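Local coordinates for protein L-lysine 6-oxidase (Marinomonas mediterranea, PDB 3WEU) that oxidises the epsilon-amine of L-lysine with molecular oxygen through a cysteine tryptophylquinone cofactor, releasing ammonium and antibacterial hydrogen peroxide, at residues V256-L261 with S307-V312; L24-I29 with I439-G444. All blocks are in the same frame, centred on the assembly; numbering follows the deposited sequence.

Interaction 1 of 2, residues V256-L261 with S307-V312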
loop_
_atom_site.group_PDB
_atom_site.type_symbol
_atom_site.label_atom_id
_atom_site.label_comp_id
_atom_site.label_asym_id
_atom_site.label_seq_id
_atom_site.Cartn_x
_atom_site.Cartn_y
_atom_site.Cartn_z
ATOM N N VAL A 256 5.920 0.779 39.048
ATOM C CA VAL A 256 6.599 -0.507 39.041
ATOM C C VAL A 256 5.643 -1.625 38.588
ATOM O O VAL A 256 4.480 -1.651 38.992
ATOM C CB VAL A 256 7.052 -0.768 40.487
ATOM C CG1 VAL A 256 7.784 -2.089 40.635
ATOM C CG2 VAL A 256 7.947 0.366 40.983
ATOM N N ASN A 257 6.160 -2.535 37.782
ATOM C CA ASN A 257 5.438 -3.715 37.340
ATOM C C ASN A 257 5.164 -4.654 38.507
ATOM O O ASN A 257 6.010 -4.884 39.361
ATOM C CB ASN A 257 6.221 -4.420 36.222
ATOM C CG ASN A 257 6.336 -3.549 34.964
ATOM O OD1 ASN A 257 5.410 -3.504 34.173
ATOM N ND2 ASN A 257 7.433 -2.806 34.822
ATOM N N ILE A 258 3.940 -5.185 38.543
ATOM C CA ILE A 258 3.574 -6.148 39.530
ATOM C C ILE A 258 4.578 -7.295 39.649
ATOM O O ILE A 258 5.001 -7.631 40.769
ATOM C CB ILE A 258 2.148 -6.658 39.320
ATOM C CG1 ILE A 258 1.125 -5.560 39.685
ATOM C CG2 ILE A 258 1.897 -7.912 40.213
ATOM C CD1 ILE A 258 -0.277 -5.793 39.086
ATOM N N SER A 259 4.964 -7.866 38.515
ATOM C CA SER A 259 6.084 -8.822 38.467
ATOM C C SER A 259 7.177 -8.203 37.572
ATOM O O SER A 259 6.995 -7.984 36.356
ATOM C CB SER A 259 5.652 -10.211 37.973
ATOM O OG SER A 259 4.529 -10.721 38.720
ATOM N N THR A 260 8.262 -7.833 38.218
ATOM C CA THR A 260 9.436 -7.246 37.569
ATOM C C THR A 260 10.395 -8.332 37.116
ATOM O O THR A 260 10.332 -9.505 37.559
ATOM C CB THR A 260 10.236 -6.298 38.476
ATOM O OG1 THR A 260 10.976 -7.063 39.446
ATOM C CG2 THR A 260 9.323 -5.347 39.250
ATOM N N LEU A 261 11.344 -7.940 36.277
ATOM C CA LEU A 261 12.404 -8.911 35.924
ATOM C C LEU A 261 13.279 -9.314 37.088
ATOM O O LEU A 261 13.792 -10.454 37.144
ATOM C CB LEU A 261 13.231 -8.382 34.782
ATOM C CG LEU A 261 13.775 -9.277 33.673
ATOM C CD1 LEU A 261 15.211 -9.581 33.869
ATOM C CD2 LEU A 261 12.965 -10.529 33.264
ATOM N N SER A 307 -1.543 -0.756 43.315
ATOM C CA SER A 307 -2.152 0.571 43.597
ATOM C C SER A 307 -1.724 1.689 42.671
ATOM O O SER A 307 -2.337 2.716 42.699
ATOM C CB SER A 307 -1.840 1.033 45.026
ATOM O OG SER A 307 -0.544 1.556 45.149
ATOM N N GLN A 308 -0.630 1.504 41.913
ATOM C CA GLN A 308 -0.094 2.510 40.998
ATOM C C GLN A 308 -0.664 2.400 39.585
ATOM O O GLN A 308 -0.624 3.363 38.852
ATOM C CB GLN A 308 1.438 2.397 40.880
ATOM C CG GLN A 308 2.247 2.721 42.125
ATOM C CD GLN A 308 3.772 2.662 41.828
ATOM O OE1 GLN A 308 4.403 1.552 41.508
ATOM N NE2 GLN A 308 4.404 3.863 42.015
ATOM N N TYR A 309 -1.164 1.218 39.185
ATOM C CA TYR A 309 -1.570 0.998 37.785
ATOM C C TYR A 309 -2.639 1.998 37.316
ATOM O O TYR A 309 -2.739 2.334 36.129
ATOM C CB TYR A 309 -2.037 -0.447 37.556
ATOM C CG TYR A 309 -0.941 -1.424 37.274
ATOM C CD1 TYR A 309 0.284 -1.359 37.916
ATOM C CD2 TYR A 309 -1.103 -2.449 36.332
ATOM C CE1 TYR A 309 1.258 -2.270 37.665
ATOM C CE2 TYR A 309 -0.115 -3.376 36.090
ATOM C CZ TYR A 309 1.056 -3.284 36.757
ATOM O OH TYR A 309 2.040 -4.213 36.496
ATOM N N GLN A 310 -3.443 2.492 38.265
ATOM C CA GLN A 310 -4.496 3.472 37.925
ATOM C C GLN A 310 -4.019 4.739 37.204
ATOM O O GLN A 310 -4.851 5.424 36.574
ATOM C CB GLN A 310 -5.231 3.856 39.224
ATOM C CG GLN A 310 -4.323 4.605 40.222
ATOM C CD GLN A 310 -5.090 5.009 41.473
ATOM O OE1 GLN A 310 -5.912 5.922 41.443
ATOM N NE2 GLN A 310 -4.780 4.380 42.598
ATOM N N TRP A 311 -2.724 5.071 37.312
ATOM C CA TRP A 311 -2.227 6.289 36.683
ATOM C C TRP A 311 -1.968 6.117 35.182
ATOM O O TRP A 311 -1.705 7.090 34.501
ATOM C CB TRP A 311 -0.961 6.747 37.335
ATOM C CG TRP A 311 -1.173 7.076 38.812
ATOM C CD1 TRP A 311 -0.701 6.364 39.884
ATOM C CD2 TRP A 311 -1.846 8.206 39.334
ATOM N NE1 TRP A 311 -1.110 6.982 41.050
ATOM C CE2 TRP A 311 -1.789 8.127 40.750
ATOM C CE3 TRP A 311 -2.488 9.305 38.756
ATOM C CZ2 TRP A 311 -2.328 9.128 41.591
ATOM C CZ3 TRP A 311 -3.036 10.265 39.589
ATOM C CH2 TRP A 311 -2.932 10.166 41.007
ATOM N N VAL A 312 -2.032 4.874 34.721
ATOM C CA VAL A 312 -1.675 4.520 33.370
ATOM C C VAL A 312 -2.659 3.581 32.703
ATOM O O VAL A 312 -2.452 3.235 31.540
ATOM C CB VAL A 312 -0.237 3.972 33.300
ATOM C CG1 VAL A 312 0.813 5.041 33.541
ATOM C CG2 VAL A 312 -0.033 2.863 34.300
#
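The phenol oxygen of Tyr309 accepts the backbone N-H of Ile258 in a nearly straight hydrogen bond, with N 3.0 Å from OH and an N-H...O angle of 175°. Two residues earlier, the Val256 carbonyl O lies in the plane of the same ring, at its edge, 3.5 Å from CE1. Ile258 also covers one face: its CD1 methyl sits 4.0 Å from the Tyr309 ring centroid as a CH-pi contact, displaced toward the phenol end, where it is 3.7 Å from CZ. The extended second torsion of Ile258, chi2 161°, carries CD1 out over the ring. Tyrosine suits this place because its flat apolar body packs under isoleucine while its tip pairs with a buried peptide N-H.

Gln308 grips the same backbone at Val256. In one of its two modelled conformations OE1 accepts the Val256 N-H at 3.0 Å, the donor standing 41° out of the amide carbonyl plane, while NE2 gives to Glu254 O. Both bonds, resting on that conformer, are less certain. Asn257, by contrast, turns its amide nitrogen to Gln584, and Pro583 touches Tyr309. The contact thus fastens the loop leading into helix 261-272 onto the C-terminal end of helix 295-308, beside a segment only a few residues along the chain from Trp581, the quinone-bearing half of the cysteine tryptophylquinone cofactor.

Interaction 2 of 2, residues L24-I29 with I439-G444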
loop_
_atom_site.group_PDB
_atom_site.type_symbol
_atom_site.label_atom_id
_atom_site.label_comp_id
_atom_site.label_asym_id
_atom_site.label_seq_id
_atom_site.Cartn_x
_atom_site.Cartn_y
_atom_site.Cartn_z
ATOM N N LEU A 24 21.943 9.105 34.756
ATOM C CA LEU A 24 22.391 7.866 35.294
ATOM C C LEU A 24 21.224 7.036 35.866
ATOM O O LEU A 24 20.064 7.468 36.034
ATOM C CB LEU A 24 23.413 8.123 36.411
ATOM C CG LEU A 24 24.663 8.869 35.903
ATOM C CD1 LEU A 24 25.620 9.049 37.021
ATOM C CD2 LEU A 24 25.328 8.143 34.729
ATOM N N ASN A 25 21.576 5.803 36.177
ATOM C CA ASN A 25 20.582 4.782 36.463
ATOM C C ASN A 25 19.817 5.038 37.727
ATOM O O ASN A 25 20.312 5.655 38.669
ATOM C CB ASN A 25 21.229 3.412 36.648
ATOM C CG ASN A 25 22.416 3.455 37.557
ATOM O OD1 ASN A 25 23.519 3.893 37.163
ATOM N ND2 ASN A 25 22.228 2.991 38.800
ATOM N N PRO A 26 18.599 4.545 37.759
ATOM C CA PRO A 26 17.833 4.515 38.995
ATOM C C PRO A 26 18.633 3.724 40.018
ATOM O O PRO A 26 19.377 2.839 39.632
ATOM C CB PRO A 26 16.629 3.679 38.623
ATOM C CG PRO A 26 16.393 3.948 37.151
ATOM C CD PRO A 26 17.804 4.080 36.596
ATOM N N MET A 27 18.403 4.003 41.280
ATOM C CA MET A 27 19.119 3.399 42.367
ATOM C C MET A 27 18.223 2.529 43.204
ATOM O O MET A 27 18.654 1.948 44.178
ATOM C CB MET A 27 19.804 4.459 43.207
ATOM C CG MET A 27 20.882 5.128 42.329
ATOM S SD MET A 27 21.715 6.537 43.127
ATOM C CE MET A 27 23.012 5.548 43.911
ATOM N N GLU A 28 16.982 2.359 42.771
ATOM C CA GLU A 28 16.090 1.462 43.431
ATOM C C GLU A 28 14.957 1.148 42.470
ATOM O O GLU A 28 14.805 1.792 41.424
ATOM C CB GLU A 28 15.516 2.111 44.710
ATOM C CG GLU A 28 14.626 3.290 44.458
ATOM C CD GLU A 28 14.210 4.047 45.744
ATOM O OE1 GLU A 28 14.021 3.452 46.795
ATOM O OE2 GLU A 28 13.970 5.234 45.678
ATOM N N ILE A 29 14.186 0.144 42.824
ATOM C CA ILE A 29 12.975 -0.245 42.039
ATOM C C ILE A 29 11.956 0.872 42.144
ATOM O O ILE A 29 11.617 1.337 43.213
ATOM C CB ILE A 29 12.408 -1.569 42.502
ATOM C CG1 ILE A 29 13.447 -2.684 42.350
ATOM C CG2 ILE A 29 11.138 -1.915 41.753
ATOM C CD1 ILE A 29 12.855 -4.043 42.563
ATOM N N ILE A 439 17.241 -4.469 37.017
ATOM C CA ILE A 439 16.212 -5.273 36.370
ATOM C C ILE A 439 14.861 -5.220 37.063
ATOM O O ILE A 439 13.868 -5.606 36.477
ATOM C CB ILE A 439 16.661 -6.707 36.140
ATOM C CG1 ILE A 439 17.130 -7.351 37.410
ATOM C CG2 ILE A 439 17.777 -6.728 35.109
ATOM C CD1 ILE A 439 17.197 -8.871 37.244
ATOM N N GLY A 440 14.802 -4.706 38.279
ATOM C CA GLY A 440 13.517 -4.489 38.962
ATOM C C GLY A 440 12.738 -3.384 38.282
ATOM O O GLY A 440 11.508 -3.315 38.449
ATOM N N ASN A 441 13.434 -2.602 37.448
ATOM C CA ASN A 441 12.760 -1.605 36.594
ATOM C C ASN A 441 12.376 -2.075 35.201
ATOM O O ASN A 441 11.995 -1.263 34.375
ATOM C CB ASN A 441 13.621 -0.363 36.578
ATOM C CG ASN A 441 13.662 0.282 37.948
ATOM O OD1 ASN A 441 12.616 0.484 38.543
ATOM N ND2 ASN A 441 14.834 0.589 38.444
ATOM N N CYS A 442 12.525 -3.384 34.943
ATOM C CA CYS A 442 12.097 -4.005 33.688
ATOM C C CYS A 442 10.913 -4.937 33.915
ATOM O O CYS A 442 10.663 -5.436 35.035
ATOM C CB CYS A 442 13.202 -4.865 33.142
ATOM S SG CYS A 442 14.740 -3.954 32.686
ATOM N N VAL A 443 10.157 -5.104 32.864
ATOM C CA VAL A 443 8.976 -5.944 32.870
ATOM C C VAL A 443 9.374 -7.422 33.115
ATOM O O VAL A 443 10.271 -7.955 32.475
ATOM C CB VAL A 443 8.207 -5.808 31.508
ATOM C CG1 VAL A 443 7.202 -6.972 31.336
ATOM C CG2 VAL A 443 7.465 -4.470 31.474
ATOM N N GLY A 444 8.706 -8.065 34.052
ATOM C CA GLY A 444 8.813 -9.509 34.250
ATOM C C GLY A 444 7.709 -10.326 33.585
ATOM O O GLY A 444 7.978 -11.267 32.852
#
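The flat amide of Asn441 meets the loop 24-29 chiefly at its rim. Glu28 O lies in the amide plane and accepts ND2 at 3.2 Å, with an almost straight N-H...O angle of 172°; seen from the carbonyl, however, the donor stands 44° above the plane of Glu28 C=O. The proline ring of Pro26 approaches ND2 from one side of the amide plane, its CB 3.6 Å away, whereas Ile29 CA comes to OD1 obliquely from the other side, at 3.6 Å. OD1 also accepts the N-H of Gly30. One asparagine therefore gives to a carbonyl and takes from an N-H two residues further on, much as the N-H and C=O of one residue of a neighbouring strand might, and both polar atoms of a buried side chain are satisfied. Its CG, anti to the carbonyl carbon (chi1 -67°), is thereby brought out to the loop, 4.0 Å from Glu28 O.

Gly440 supplies a smooth surface next door. Ile29 CD1 rests 3.7 Å from Gly440 CA, and CG2 is 3.6 Å from Gly440 O; with no side chain on the face turned to the isoleucine, glycine lets the methyl groups close onto bare backbone. Gly440 and Asn441 are the two central residues of a type I turn, closed by Cys442 N to Ile439 O at 3.0 Å. This turn follows helix 433-439, and Ile439 packs against Ile9 and Val11 of strand 4-13 and against Leu261 and Cys265 of helix 261-272, while Pro26 touches Gln59 of strand 58-66.

Overall arrangement
Both interactions are mostly buried within a single subunit, although Ile29 and Glu28 bring interaction 2 closer to solvent. Each secures an irregular loop by bonds from a side-chain amide to its backbone, to which interaction 1 adds a tyrosine ring and hydroxyl at a helix end, and interaction 2 a glycine in a tight turn. Their centres are 13 Å apart and they share a seam: Ser259 O lies 2.9 Å from Gly444 N, and Leu261 N 2.9 Å from Cys442 O, both probable hydrogen bonds. Ile29 touches Val256, and Gln584 binds both Asn257 and Asn441. Together they tie the N-terminal loop 24-29, through 439-444 and 256-261, to helix 295-308.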